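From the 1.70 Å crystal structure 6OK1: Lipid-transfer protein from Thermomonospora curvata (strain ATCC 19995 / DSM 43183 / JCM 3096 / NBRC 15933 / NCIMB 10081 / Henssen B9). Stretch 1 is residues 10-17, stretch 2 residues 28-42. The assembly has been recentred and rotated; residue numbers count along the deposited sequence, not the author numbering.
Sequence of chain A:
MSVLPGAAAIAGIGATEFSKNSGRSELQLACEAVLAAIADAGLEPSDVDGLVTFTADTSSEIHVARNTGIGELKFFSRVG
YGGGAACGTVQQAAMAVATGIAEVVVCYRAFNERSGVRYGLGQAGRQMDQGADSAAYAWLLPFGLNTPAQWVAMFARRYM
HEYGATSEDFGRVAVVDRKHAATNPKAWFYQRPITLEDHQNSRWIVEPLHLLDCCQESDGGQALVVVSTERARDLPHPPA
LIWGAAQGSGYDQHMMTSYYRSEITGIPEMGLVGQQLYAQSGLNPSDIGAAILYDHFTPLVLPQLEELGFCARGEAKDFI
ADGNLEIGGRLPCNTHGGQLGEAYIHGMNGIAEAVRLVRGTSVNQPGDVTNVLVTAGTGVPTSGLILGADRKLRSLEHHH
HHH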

# COMPACT_ATOMS: atom_id res chain seq x y z
N ILE A 10 2.19 -22.56 -3.68
CA ILE A 10 0.84 -22.38 -3.16
C ILE A 10 0.29 -23.73 -2.73
O ILE A 10 0.14 -24.65 -3.54
CB ILE A 10 -0.08 -21.71 -4.19
CG1 ILE A 10 0.44 -20.32 -4.56
CG2 ILE A 10 -1.50 -21.62 -3.61
CD1 ILE A 10 -0.35 -19.62 -5.64
N ALA A 11 -0.03 -23.82 -1.46
CA ALA A 11 -0.51 -25.04 -0.85
C ALA A 11 -1.97 -24.99 -0.48
O ALA A 11 -2.57 -26.04 -0.24
CB ALA A 11 0.31 -25.35 0.41
N GLY A 12 -2.55 -23.79 -0.40
CA GLY A 12 -3.93 -23.64 -0.02
C GLY A 12 -4.60 -22.53 -0.78
O GLY A 12 -3.98 -21.49 -1.06
N ILE A 13 -5.86 -22.76 -1.13
CA ILE A 13 -6.75 -21.77 -1.72
C ILE A 13 -8.06 -21.77 -0.93
O ILE A 13 -8.53 -22.80 -0.45
CB ILE A 13 -7.01 -22.02 -3.23
CG1 ILE A 13 -7.73 -23.36 -3.44
CG2 ILE A 13 -5.68 -21.97 -3.99
CD1 ILE A 13 -8.04 -23.65 -4.90
N GLY A 14 -8.65 -20.59 -0.82
CA GLY A 14 -9.89 -20.45 -0.09
C GLY A 14 -10.67 -19.27 -0.61
O GLY A 14 -10.09 -18.23 -0.94
N ALA A 15 -11.98 -19.42 -0.69
CA ALA A 15 -12.82 -18.35 -1.22
C ALA A 15 -14.17 -18.38 -0.53
O ALA A 15 -14.62 -19.43 -0.04
CB ALA A 15 -13.01 -18.51 -2.73
N THR A 16 -14.80 -17.21 -0.46
CA THR A 16 -16.22 -17.12 -0.17
C THR A 16 -16.96 -17.46 -1.44
O THR A 16 -16.36 -17.60 -2.51
CB THR A 16 -16.62 -15.72 0.31
OG1 THR A 16 -16.49 -14.78 -0.76
CG2 THR A 16 -15.74 -15.29 1.47
N GLU A 17 -18.28 -17.54 -1.34
CA GLU A 17 -19.08 -17.47 -2.54
C GLU A 17 -18.88 -16.11 -3.18
O GLU A 17 -18.65 -15.11 -2.49
CB GLU A 17 -20.57 -17.73 -2.23
CG GLU A 17 -21.37 -16.50 -1.84
CD GLU A 17 -21.03 -15.96 -0.45
OE1 GLU A 17 -20.34 -16.67 0.32
OE2 GLU A 17 -21.48 -14.83 -0.14
N GLN A 28 -15.37 -9.56 7.20
CA GLN A 28 -15.82 -10.93 7.37
C GLN A 28 -15.48 -11.77 6.15
O GLN A 28 -15.04 -12.91 6.28
CB GLN A 28 -17.34 -10.98 7.67
CG GLN A 28 -17.86 -12.41 7.74
CD GLN A 28 -19.16 -12.55 8.53
OE1 GLN A 28 -19.64 -11.62 9.16
NE2 GLN A 28 -19.72 -13.74 8.49
N LEU A 29 -15.64 -11.21 4.95
CA LEU A 29 -15.28 -11.97 3.77
C LEU A 29 -13.80 -12.33 3.77
O LEU A 29 -13.42 -13.44 3.38
CB LEU A 29 -15.63 -11.18 2.51
CG LEU A 29 -17.11 -10.82 2.29
CD1 LEU A 29 -17.25 -9.92 1.09
CD2 LEU A 29 -17.92 -12.11 2.08
N ALA A 30 -12.94 -11.36 4.11
CA ALA A 30 -11.51 -11.62 4.16
C ALA A 30 -11.21 -12.72 5.15
O ALA A 30 -10.45 -13.65 4.85
CB ALA A 30 -10.75 -10.36 4.52
N CYS A 31 -11.81 -12.64 6.34
CA CYS A 31 -11.55 -13.66 7.35
C CYS A 31 -12.03 -15.03 6.89
O CYS A 31 -11.34 -16.04 7.09
CB CYS A 31 -12.21 -13.27 8.66
SG CYS A 31 -11.44 -11.86 9.43
N GLU A 32 -13.20 -15.10 6.26
CA GLU A 32 -13.69 -16.39 5.78
C GLU A 32 -12.73 -16.99 4.76
O GLU A 32 -12.38 -18.17 4.84
CB GLU A 32 -15.09 -16.27 5.18
CG GLU A 32 -16.17 -16.04 6.21
CD GLU A 32 -17.55 -15.89 5.59
OE1 GLU A 32 -17.76 -16.38 4.46
OE2 GLU A 32 -18.42 -15.29 6.26
N ALA A 33 -12.32 -16.20 3.76
CA ALA A 33 -11.45 -16.72 2.71
C ALA A 33 -10.10 -17.15 3.28
O ALA A 33 -9.56 -18.20 2.92
CB ALA A 33 -11.28 -15.65 1.62
N VAL A 34 -9.56 -16.35 4.19
CA VAL A 34 -8.25 -16.63 4.78
C VAL A 34 -8.30 -17.93 5.58
O VAL A 34 -7.44 -18.80 5.42
CB VAL A 34 -7.80 -15.46 5.64
CG1 VAL A 34 -6.67 -15.83 6.57
CG2 VAL A 34 -7.40 -14.28 4.75
N LEU A 35 -9.29 -18.07 6.46
CA LEU A 35 -9.42 -19.33 7.21
C LEU A 35 -9.63 -20.52 6.28
O LEU A 35 -9.12 -21.61 6.54
CB LEU A 35 -10.57 -19.22 8.21
CG LEU A 35 -10.25 -18.33 9.42
CD1 LEU A 35 -11.47 -18.18 10.32
CD2 LEU A 35 -9.07 -18.87 10.24
N ALA A 36 -10.40 -20.34 5.20
CA ALA A 36 -10.64 -21.44 4.28
C ALA A 36 -9.35 -21.87 3.59
O ALA A 36 -9.10 -23.06 3.44
CB ALA A 36 -11.71 -21.04 3.25
N ALA A 37 -8.51 -20.90 3.21
CA ALA A 37 -7.25 -21.22 2.53
C ALA A 37 -6.28 -21.92 3.49
O ALA A 37 -5.62 -22.89 3.12
CB ALA A 37 -6.61 -19.96 1.95
N ILE A 38 -6.24 -21.45 4.73
CA ILE A 38 -5.39 -22.05 5.76
C ILE A 38 -5.79 -23.51 5.97
O ILE A 38 -4.94 -24.41 5.99
CB ILE A 38 -5.50 -21.23 7.06
CG1 ILE A 38 -4.84 -19.85 6.88
CG2 ILE A 38 -4.89 -21.97 8.24
CD1 ILE A 38 -5.14 -18.83 7.98
N ALA A 39 -7.09 -23.75 6.14
CA ALA A 39 -7.58 -25.12 6.31
C ALA A 39 -7.28 -25.96 5.07
O ALA A 39 -6.94 -27.14 5.18
CB ALA A 39 -9.07 -25.10 6.60
N ASP A 40 -7.39 -25.36 3.89
CA ASP A 40 -7.12 -26.08 2.66
C ASP A 40 -5.67 -26.53 2.59
O ASP A 40 -5.37 -27.58 2.01
CB ASP A 40 -7.44 -25.20 1.45
CG ASP A 40 -7.43 -25.97 0.15
OD1 ASP A 40 -8.21 -26.93 0.00
OD2 ASP A 40 -6.63 -25.62 -0.74
N ALA A 41 -4.76 -25.76 3.17
CA ALA A 41 -3.34 -26.12 3.20
C ALA A 41 -3.01 -27.09 4.33
O ALA A 41 -1.83 -27.40 4.55
CB ALA A 41 -2.48 -24.87 3.34
N GLY A 42 -4.02 -27.55 5.06
CA GLY A 42 -3.78 -28.43 6.18
C GLY A 42 -3.04 -27.80 7.32
O GLY A 42 -2.32 -28.49 8.04

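How does the helix begin its contact with the strand, which runs roughly antiparallel to it at 147°? Leu29 meets Thr16, just beyond the strand's end. The methyl CG2 of Thr16 lies 3.5 Å from Leu29 O and 3.9 Å from Leu29 CD2, while Thr16 OG1 donates a hydrogen bond to the backbone Glu17 O at 2.8 Å.

What lets the axes come within 5.6 Å? Small residues face each other, and the two stretches bury 504 Å² between them, both sides summed. Ala33, Ala36 and Ala37 pack against buried Gly14, whose CA is 3.8 Å from both Ala33 O and Ala36 CB and whose N is 3.5 Å from Ala37 CB. A CB on Gly14 would fall 2.2 Å from Ala37 N, and one on Gly12, also buried, 2.3 Å from Ala37 O.

Where is the polar anchor? Asp40, with chi1 in t, accepts a nearly straight hydrogen bond from Ile13 N to OD2 at 3.0 Å. The CA-to-CB bond of Ile13 points away from the helix, yet its CG1 still lies 3.7 Å from Asp40 OD2.

How does the contact close? Buried Ala41 sets its CB 4.1 Å from Ala11 CB, and its CA makes a CA-H...O contact with Ala11 O at 3.5 Å. Gly42, outside the contact, is the first residue to leave helical phi/psi, in a Schellman motif; its positive phi suits glycine.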